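Local coordinates for B-agarase (Saccharophagus degradans, PDB 4BQ2), which hydrolyses agarose as an exo-acting beta-agarase of glycoside hydrolase family 50, probably releasing its products from chain ends, at residues A[671-674]-A[675-678]; A[683-686]-A[687-691]; A[720-723]-A[724-728]. One frame throughout, in Å; residues are numbered along the deposited sequence.

How the contacts relate
Contacts 1 and 2 lie toward opposite ends of one helix, 673-688, with centres about 19 Å apart; contact 1 forms its first turn and contact 2 lies toward its C-terminal end, before the chain enters strand 693-699. Contact 3 follows that strand, in the loop leading to helix 729-739, its centre about 15 Å from that of contact 1 and about 26 Å from that of contact 2. Of the three, only contacts 1 and 3 touch: the side chains of Q673 and R676 pack on Y728, joining the start of helix 673-688 to that loop, while contact 2 stands apart. Helix, strand, loop and helix are consistent with the closing units of the (beta/alpha)8 barrel of this enzyme family.

Contact 1 of 3, residues A[671-674]-A[675-678]; sequences ASQA and DRGE
S672 caps the start of helix 673-688: its OG accepts a nearly straight hydrogen bond, 168° at the hydrogen, from the amide of D675, with OG 3.1 Å from D675 N. The hydroxyl reaches that amide because chi1 of 73° places OG between the backbone N and the carbonyl carbon of S672. D675 answers in the other direction, though it passes by the cap residue and takes the amide one position earlier. D675 OD2, through its anti lone pair, lies 2.8 Å from A671 N, and the same oxygen also receives S83 OG. Two bonds therefore grip this oxygen and fix how the carboxylate is turned. Behind the cap the first helical bonds follow, with R676 N 2.8 Å from S672 O, G677 N 3.1 Å from Q673 O and E678 N 3.0 Å from A674 O.

The tight side is that of Q673 and R676, both buried. Their side chains run side by side, pointing the same way, with Q673 CD 3.7 Å from R676 CD and the amide and guanidinium planes 71° apart. Both also pack on Y728. R676 bends at chi3, and its end is held from outside the turn: NE bonds to I655 O, NH2 to G719 O, and the group makes a cation-pi contact with Y728. The other side is looser. A674 and E678 are exposed there, and the carboxylate of E678 forms a salt bridge with K681 one turn's reach along the helix.

On the buried side Q673 touches E730 and R676 touches M731, so this first turn rests against helix 729-739; on the cap side, S83 comes from the link between strands 70-79 and 84-92 of the agarase CBM-like domain.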
ATOM      1  N   ALA A 671     -12.366 -12.192   5.705  1.00 15.43           N
ATOM      2  CA  ALA A 671     -13.692 -12.255   6.354  1.00 14.81           C
ATOM      3  C   ALA A 671     -13.588 -12.106   7.854  1.00 16.24           C
ATOM      4  O   ALA A 671     -14.588 -11.816   8.510  1.00 16.32           O
ATOM      5  CB  ALA A 671     -14.367 -13.572   6.025  1.00 14.15           C
ATOM      6  N   SER A 672     -12.376 -12.302   8.391  1.00 15.93           N
ATOM      7  CA  SER A 672     -12.134 -12.416   9.836  1.00 16.19           C
ATOM      8  C   SER A 672     -10.657 -12.524  10.077  1.00 18.22           C
ATOM      9  O   SER A 672      -9.882 -12.764   9.101  1.00 17.49           O
ATOM     10  CB  SER A 672     -12.813 -13.683  10.402  1.00 17.00           C
ATOM     11  OG  SER A 672     -12.131 -14.862  10.025  1.00 17.22           O
ATOM     12  N   GLN A 673     -10.241 -12.413  11.351  1.00 17.29           N
ATOM     13  CA  GLN A 673      -8.809 -12.558  11.665  1.00 17.10           C
ATOM     14  C   GLN A 673      -8.299 -13.921  11.242  1.00 16.58           C
ATOM     15  O   GLN A 673      -7.192 -14.024  10.704  1.00 18.40           O
ATOM     16  CB  GLN A 673      -8.529 -12.334  13.180  1.00 17.03           C
ATOM     17  CG  GLN A 673      -8.766 -10.895  13.632  1.00 16.38           C
ATOM     18  CD  GLN A 673      -8.019  -9.915  12.786  1.00 16.23           C
ATOM     19  OE1 GLN A 673      -8.580  -8.889  12.311  1.00 18.57           O
ATOM     20  NE2 GLN A 673      -6.768 -10.225  12.532  1.00 15.35           N
ATOM     21  N   ALA A 674      -9.093 -14.977  11.464  1.00 16.48           N
ATOM     22  CA  ALA A 674      -8.676 -16.328  11.020  1.00 16.24           C
ATOM     23  C   ALA A 674      -8.523 -16.415   9.512  1.00 16.39           C
ATOM     24  O   ALA A 674      -7.580 -17.043   8.997  1.00 14.99           O
ATOM     25  CB  ALA A 674      -9.627 -17.418  11.503  1.00 16.20           C
ATOM     26  N   ASP A 675      -9.472 -15.823   8.799  1.00 18.49           N
ATOM     27  CA  ASP A 675      -9.364 -15.785   7.333  1.00 17.87           C
ATOM     28  C   ASP A 675      -8.133 -14.952   6.908  1.00 17.00           C
ATOM     29  O   ASP A 675      -7.488 -15.278   5.908  1.00 16.64           O
ATOM     30  CB  ASP A 675     -10.671 -15.245   6.752  1.00 18.32           C
ATOM     31  CG  ASP A 675     -10.772 -15.410   5.215  1.00 19.19           C
ATOM     32  OD1 ASP A 675     -10.353 -16.438   4.678  1.00 19.84           O
ATOM     33  OD2 ASP A 675     -11.282 -14.492   4.549  1.00 19.73           O
ATOM     34  N   ARG A 676      -7.796 -13.893   7.652  1.00 15.99           N
ATOM     35  CA  ARG A 676      -6.570 -13.126   7.363  1.00 16.08           C
ATOM     36  C   ARG A 676      -5.385 -14.069   7.388  1.00 15.65           C
ATOM     37  O   ARG A 676      -4.528 -14.021   6.477  1.00 13.52           O
ATOM     38  CB  ARG A 676      -6.273 -12.034   8.403  1.00 17.83           C
ATOM     39  CG  ARG A 676      -7.031 -10.730   8.307  1.00 19.16           C
ATOM     40  CD  ARG A 676      -6.504  -9.863   9.462  1.00 19.19           C
ATOM     41  NE  ARG A 676      -5.340  -9.028   9.148  1.00 16.58           N
ATOM     42  CZ  ARG A 676      -4.477  -8.526  10.036  1.00 16.24           C
ATOM     43  NH1 ARG A 676      -4.610  -8.779  11.341  1.00 15.88           N
ATOM     44  NH2 ARG A 676      -3.502  -7.704   9.628  1.00 15.09           N
ATOM     45  N   GLY A 677      -5.357 -14.933   8.412  1.00 14.92           N
ATOM     46  CA  GLY A 677      -4.272 -15.921   8.567  1.00 15.31           C
ATOM     47  C   GLY A 677      -4.210 -16.925   7.422  1.00 16.72           C
ATOM     48  O   GLY A 677      -3.124 -17.215   6.858  1.00 15.26           O
ATOM     49  N   GLU A 678      -5.373 -17.461   7.044  1.00 16.21           N
ATOM     50  CA  GLU A 678      -5.424 -18.327   5.846  1.00 18.03           C
ATOM     51  C   GLU A 678      -4.935 -17.661   4.561  1.00 16.59           C
ATOM     52  O   GLU A 678      -4.136 -18.231   3.823  1.00 16.56           O
ATOM     53  CB  GLU A 678      -6.845 -18.866   5.656  1.00 22.07           C
ATOM     54  CG  GLU A 678      -7.209 -19.872   6.752  1.00 27.54           C
ATOM     55  CD  GLU A 678      -6.298 -21.099   6.758  1.00 34.60           C
ATOM     56  OE1 GLU A 678      -5.889 -21.549   5.660  1.00 38.37           O
ATOM     57  OE2 GLU A 678      -5.974 -21.630   7.856  1.00 40.89           O
TER

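Contact 2 of 3, residues A[683-686]-A[687-691]; sequences YMQS and VIDNP
Q685 and D689, one turn apart near the end of helix 673-688, meet through their side chains as well as their backbones. Among the polar side-chain contacts, Q685 NE2 donates to D689 OD1 at 2.9 Å. The bond is bent, 144° at the hydrogen, and reaches the syn side of OD1 from out of the carboxylate plane, the amide and carboxylate planes being 55° apart. A bend at chi2 (61°) turns the amide of Q685 along the helix toward D689. The same NE2 also bonds to E745 OE1, so one amide nitrogen serves two carboxylates. S686 OG, farther round the helix, bonds to L633 N.

The backbone bonds run from each amide to the carbonyl four residues earlier. V687 N lies 3.1 Å from Y683 O, I688 N 2.8 Å from M684 O, and D689 N 2.9 Å from Q685 O. I688 CG1 packs against the second of these carbonyls, 3.2 Å from M684 O. N690 N bonds to V687 O at 3.0 Å, and N690 OD1 accepts from Y692 N as the chain moves on.

Apolar contacts occupy the buried side. V687 CG2 comes to 3.6 Å from Y683 CE1, the methyl approaching the ring obliquely. That ring stacks with F653, and its OH bonds to S628 O. V687 and M684 both press on A696 of strand 693-699, while M684 and I688 meet V738 of helix 729-739.

The chemistry divides by side: hydrocarbon faces the strand and the neighbouring helix, whereas on the polar side Q685 NE2 stands between the carboxylates of D689 and E745, whose like charges it probably helps to separate, with K741 NZ weakly bonded to Q685 OE1.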
ATOM      1  N   TYR A 683      -0.864 -16.419   0.159  1.00 16.31           N
ATOM      2  CA  TYR A 683       0.044 -15.500  -0.465  1.00 16.21           C
ATOM      3  C   TYR A 683       1.491 -15.988  -0.391  1.00 15.39           C
ATOM      4  O   TYR A 683       2.196 -16.024  -1.404  1.00 15.11           O
ATOM      5  CB  TYR A 683      -0.040 -14.104   0.180  1.00 14.09           C
ATOM      6  CG  TYR A 683       0.678 -13.040  -0.602  1.00 14.31           C
ATOM      7  CD1 TYR A 683       2.092 -12.887  -0.522  1.00 14.07           C
ATOM      8  CD2 TYR A 683      -0.029 -12.160  -1.401  1.00 13.59           C
ATOM      9  CE1 TYR A 683       2.750 -11.895  -1.260  1.00 13.77           C
ATOM     10  CE2 TYR A 683       0.616 -11.170  -2.108  1.00 13.92           C
ATOM     11  CZ  TYR A 683       2.018 -11.053  -2.048  1.00 14.36           C
ATOM     12  OH  TYR A 683       2.665 -10.036  -2.752  1.00 15.39           O
ATOM     13  N   MET A 684       1.962 -16.279   0.821  1.00 16.96           N
ATOM     14  CA  MET A 684       3.334 -16.758   0.989  1.00 16.96           C
ATOM     15  C   MET A 684       3.637 -18.066   0.238  1.00 18.39           C
ATOM     16  O   MET A 684       4.755 -18.240  -0.275  1.00 18.13           O
ATOM     17  CB  MET A 684       3.681 -16.882   2.472  1.00 17.38           C
ATOM     18  CG  MET A 684       3.883 -15.526   3.164  1.00 17.44           C
ATOM     19  SD  MET A 684       5.095 -14.421   2.400  1.00 18.37           S
ATOM     20  CE  MET A 684       6.588 -15.416   2.562  1.00 18.03           C
ATOM     21  N   GLN A 685       2.663 -18.972   0.146  1.00 18.25           N
ATOM     22  CA  GLN A 685       2.848 -20.190  -0.667  1.00 19.40           C
ATOM     23  C   GLN A 685       3.157 -19.829  -2.093  1.00 18.08           C
ATOM     24  O   GLN A 685       3.996 -20.472  -2.741  1.00 17.48           O
ATOM     25  CB  GLN A 685       1.625 -21.129  -0.662  1.00 20.06           C
ATOM     26  CG  GLN A 685       1.919 -22.529  -1.247  1.00 22.75           C
ATOM     27  CD  GLN A 685       2.983 -23.259  -0.440  1.00 23.38           C
ATOM     28  OE1 GLN A 685       2.928 -23.265   0.777  1.00 26.69           O
ATOM     29  NE2 GLN A 685       3.985 -23.809  -1.103  1.00 23.93           N
ATOM     30  N   SER A 686       2.452 -18.818  -2.597  1.00 18.40           N
ATOM     31  CA  SER A 686       2.642 -18.335  -3.950  1.00 20.07           C
ATOM     32  C   SER A 686       4.072 -17.782  -4.158  1.00 19.26           C
ATOM     33  O   SER A 686       4.697 -17.987  -5.225  1.00 17.71           O
ATOM     34  CB  SER A 686       1.598 -17.237  -4.229  1.00 22.75           C
ATOM     35  OG  SER A 686       1.533 -16.950  -5.595  1.00 26.87           O
ATOM     36  N   VAL A 687       4.568 -17.034  -3.170  1.00 17.24           N
ATOM     37  CA  VAL A 687       5.949 -16.546  -3.230  1.00 16.81           C
ATOM     38  C   VAL A 687       6.949 -17.699  -3.186  1.00 17.56           C
ATOM     39  O   VAL A 687       7.886 -17.756  -4.000  1.00 16.88           O
ATOM     40  CB  VAL A 687       6.255 -15.526  -2.115  1.00 17.10           C
ATOM     41  CG1 VAL A 687       7.660 -14.961  -2.302  1.00 16.41           C
ATOM     42  CG2 VAL A 687       5.220 -14.391  -2.153  1.00 16.81           C
ATOM     43  N   ILE A 688       6.768 -18.579  -2.205  1.00 16.65           N
ATOM     44  CA  ILE A 688       7.622 -19.737  -2.019  1.00 18.46           C
ATOM     45  C   ILE A 688       7.702 -20.567  -3.317  1.00 19.08           C
ATOM     46  O   ILE A 688       8.796 -20.964  -3.731  1.00 17.64           O
ATOM     47  CB  ILE A 688       7.133 -20.569  -0.823  1.00 18.08           C
ATOM     48  CG1 ILE A 688       7.406 -19.812   0.485  1.00 19.03           C
ATOM     49  CG2 ILE A 688       7.811 -21.922  -0.767  1.00 18.46           C
ATOM     50  CD1 ILE A 688       6.635 -20.360   1.664  1.00 19.81           C
ATOM     51  N   ASP A 689       6.561 -20.756  -3.980  1.00 19.91           N
ATOM     52  CA  ASP A 689       6.510 -21.512  -5.236  1.00 21.24           C
ATOM     53  C   ASP A 689       7.115 -20.830  -6.482  1.00 21.98           C
ATOM     54  O   ASP A 689       7.202 -21.465  -7.526  1.00 20.30           O
ATOM     55  CB  ASP A 689       5.053 -21.890  -5.586  1.00 22.34           C
ATOM     56  CG  ASP A 689       4.438 -22.881  -4.597  1.00 24.54           C
ATOM     57  OD1 ASP A 689       5.165 -23.413  -3.748  1.00 26.68           O
ATOM     58  OD2 ASP A 689       3.210 -23.105  -4.664  1.00 26.42           O
ATOM     59  N   ASN A 690       7.397 -19.529  -6.413  1.00 20.38           N
ATOM     60  CA  ASN A 690       7.897 -18.819  -7.574  1.00 19.02           C
ATOM     61  C   ASN A 690       9.443 -18.825  -7.500  1.00 18.40           C
ATOM     62  O   ASN A 690      10.010 -18.300  -6.551  1.00 17.93           O
ATOM     63  CB  ASN A 690       7.311 -17.395  -7.626  1.00 18.86           C
ATOM     64  CG  ASN A 690       7.701 -16.670  -8.896  1.00 18.83           C
ATOM     65  OD1 ASN A 690       8.888 -16.616  -9.218  1.00 18.86           O
ATOM     66  ND2 ASN A 690       6.716 -16.140  -9.645  1.00 17.90           N
ATOM     67  N   PRO A 691      10.119 -19.449  -8.483  1.00 17.79           N
ATOM     68  CA  PRO A 691      11.575 -19.616  -8.400  1.00 17.20           C
ATOM     69  C   PRO A 691      12.376 -18.310  -8.478  1.00 17.00           C
ATOM     70  O   PRO A 691      13.567 -18.325  -8.187  1.00 18.60           O
ATOM     71  CB  PRO A 691      11.899 -20.528  -9.600  1.00 17.55           C
ATOM     72  CG  PRO A 691      10.756 -20.375 -10.538  1.00 17.88           C
ATOM     73  CD  PRO A 691       9.547 -20.060  -9.699  1.00 17.45           C
TER

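Contact 3 of 3, residues A[720-723]-A[724-728]; sequences FVDV and TDTPY
D722 and T724 are joined by a short bond in the tight turn from D722 to D725, and the side chain of D722 is the one to trace. Its CB rests 3.5 Å from Y728 OH, near the end of a ring whose hydroxyl bonds to D703. From there chi1 of 75° brings the carboxylate over the turn, and OD1 is the oxygen that enters it. OD1 is 2.6 Å from T724 OG1, which donates close to the plane on the syn side. Two amides approach from opposite faces of the carboxylate, well out of its plane: T724 N at 3.0 Å from OD1, an Asx turn, and T726 N at 3.1 Å from OD1. OD2 accepts from a water, which also donates to T724 OG1, and bonds to H660 NE2.

The backbone closes the rest. D725 N bonds to D722 O, completing a type I turn, while D722 N lies 3.0 Å from T726 O and Y728 N 2.8 Å from F720 O, bridging V721 with P727. The carboxylate of D725 forms salt bridges with R406 and K386. A glycerol, probably from the crystallisation liquor, bonds to V723 N.

With three donors on a single oxygen, buried D722 on the incoming side holds T724 and T726 on the returning side, and these donors probably stabilise its negative charge.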
ATOM      1  N   PHE A 720       0.550  -6.872  12.360  1.00 14.26           N
ATOM      2  CA  PHE A 720       0.688  -8.076  13.197  1.00 14.12           C
ATOM      3  C   PHE A 720       0.330  -7.762  14.658  1.00 13.38           C
ATOM      4  O   PHE A 720       0.021  -8.662  15.421  1.00 13.79           O
ATOM      5  CB  PHE A 720       2.110  -8.667  13.078  1.00 14.35           C
ATOM      6  CG  PHE A 720       2.210  -9.754  12.049  1.00 13.73           C
ATOM      7  CD1 PHE A 720       1.912  -9.498  10.716  1.00 14.35           C
ATOM      8  CD2 PHE A 720       2.558 -11.057  12.429  1.00 13.82           C
ATOM      9  CE1 PHE A 720       2.008 -10.518   9.760  1.00 14.50           C
ATOM     10  CE2 PHE A 720       2.637 -12.070  11.485  1.00 14.22           C
ATOM     11  CZ  PHE A 720       2.359 -11.810  10.144  1.00 13.97           C
ATOM     12  N   VAL A 721       0.353  -6.490  15.022  1.00 13.93           N
ATOM     13  CA  VAL A 721      -0.126  -6.066  16.365  1.00 14.57           C
ATOM     14  C   VAL A 721      -1.125  -4.950  16.205  1.00 15.08           C
ATOM     15  O   VAL A 721      -1.066  -4.204  15.223  1.00 14.94           O
ATOM     16  CB  VAL A 721       1.033  -5.608  17.304  1.00 14.85           C
ATOM     17  CG1 VAL A 721       2.066  -6.735  17.510  1.00 15.55           C
ATOM     18  CG2 VAL A 721       1.726  -4.328  16.810  1.00 13.86           C
ATOM     19  N   ASP A 722      -2.010  -4.786  17.194  1.00 14.56           N
ATOM     20  CA  ASP A 722      -2.968  -3.690  17.153  1.00 15.35           C
ATOM     21  C   ASP A 722      -2.447  -2.417  17.875  1.00 15.20           C
ATOM     22  O   ASP A 722      -1.257  -2.343  18.234  1.00 14.56           O
ATOM     23  CB  ASP A 722      -4.334  -4.203  17.658  1.00 15.20           C
ATOM     24  CG  ASP A 722      -4.400  -4.388  19.161  1.00 16.31           C
ATOM     25  OD1 ASP A 722      -3.410  -4.110  19.909  1.00 14.89           O
ATOM     26  OD2 ASP A 722      -5.518  -4.793  19.616  1.00 16.07           O
ATOM     27  N   VAL A 723      -3.307  -1.411  18.062  1.00 14.43           N
ATOM     28  CA  VAL A 723      -2.888  -0.121  18.651  1.00 14.17           C
ATOM     29  C   VAL A 723      -2.405  -0.262  20.106  1.00 14.44           C
ATOM     30  O   VAL A 723      -1.661   0.591  20.606  1.00 14.64           O
ATOM     31  CB  VAL A 723      -4.020   0.936  18.530  1.00 14.66           C
ATOM     32  CG1 VAL A 723      -5.174   0.562  19.435  1.00 13.54           C
ATOM     33  CG2 VAL A 723      -3.525   2.351  18.827  1.00 13.96           C
ATOM     34  N   THR A 724      -2.823  -1.328  20.788  1.00 14.95           N
ATOM     35  CA  THR A 724      -2.382  -1.603  22.157  1.00 16.23           C
ATOM     36  C   THR A 724      -1.080  -2.429  22.237  1.00 16.56           C
ATOM     37  O   THR A 724      -0.666  -2.876  23.345  1.00 16.02           O
ATOM     38  CB  THR A 724      -3.485  -2.308  22.964  1.00 17.99           C
ATOM     39  OG1 THR A 724      -3.636  -3.645  22.497  1.00 16.52           O
ATOM     40  CG2 THR A 724      -4.822  -1.569  22.824  1.00 17.49           C
ATOM     41  N   ASP A 725      -0.459  -2.646  21.070  1.00 14.74           N
ATOM     42  CA  ASP A 725       0.747  -3.491  20.953  1.00 15.29           C
ATOM     43  C   ASP A 725       0.449  -4.957  21.281  1.00 15.43           C
ATOM     44  O   ASP A 725       1.292  -5.675  21.818  1.00 15.96           O
ATOM     45  CB  ASP A 725       1.878  -2.941  21.829  1.00 14.51           C
ATOM     46  CG  ASP A 725       3.189  -3.619  21.565  1.00 15.51           C
ATOM     47  OD1 ASP A 725       3.544  -3.819  20.367  1.00 15.20           O
ATOM     48  OD2 ASP A 725       3.847  -3.960  22.575  1.00 16.28           O
ATOM     49  N   THR A 726      -0.769  -5.397  20.990  1.00 15.82           N
ATOM     50  CA  THR A 726      -1.140  -6.798  21.249  1.00 16.79           C
ATOM     51  C   THR A 726      -1.150  -7.546  19.929  1.00 16.15           C
ATOM     52  O   THR A 726      -1.837  -7.124  18.991  1.00 15.08           O
ATOM     53  CB  THR A 726      -2.540  -6.927  21.915  1.00 18.82           C
ATOM     54  OG1 THR A 726      -2.528  -6.195  23.153  1.00 18.30           O
ATOM     55  CG2 THR A 726      -2.875  -8.400  22.241  1.00 19.92           C
ATOM     56  N   PRO A 727      -0.434  -8.676  19.865  1.00 14.94           N
ATOM     57  CA  PRO A 727      -0.374  -9.392  18.588  1.00 14.72           C
ATOM     58  C   PRO A 727      -1.716  -9.976  18.191  1.00 14.79           C
ATOM     59  O   PRO A 727      -2.452 -10.446  19.048  1.00 13.90           O
ATOM     60  CB  PRO A 727       0.567 -10.542  18.884  1.00 14.80           C
ATOM     61  CG  PRO A 727       1.487  -9.977  19.932  1.00 15.55           C
ATOM     62  CD  PRO A 727       0.551  -9.197  20.827  1.00 15.07           C
ATOM     63  N   TYR A 728      -2.014  -9.963  16.889  1.00 14.88           N
ATOM     64  CA  TYR A 728      -3.087 -10.811  16.374  1.00 14.90           C
ATOM     65  C   TYR A 728      -2.540 -12.206  16.333  1.00 15.88           C
ATOM     66  O   TYR A 728      -1.686 -12.499  15.494  1.00 15.81           O
ATOM     67  CB  TYR A 728      -3.449 -10.394  14.960  1.00 14.88           C
ATOM     68  CG  TYR A 728      -4.077  -9.026  14.883  1.00 14.34           C
ATOM     69  CD1 TYR A 728      -5.444  -8.868  15.145  1.00 14.90           C
ATOM     70  CD2 TYR A 728      -3.317  -7.891  14.586  1.00 14.56           C
ATOM     71  CE1 TYR A 728      -6.044  -7.613  15.061  1.00 15.24           C
ATOM     72  CE2 TYR A 728      -3.912  -6.624  14.512  1.00 15.36           C
ATOM     73  CZ  TYR A 728      -5.283  -6.507  14.754  1.00 14.80           C
ATOM     74  OH  TYR A 728      -5.923  -5.297  14.696  1.00 15.02           O
TER
HETATM   75  O   HOH W   1      -5.590  -5.701  22.446  1.00 30.69           O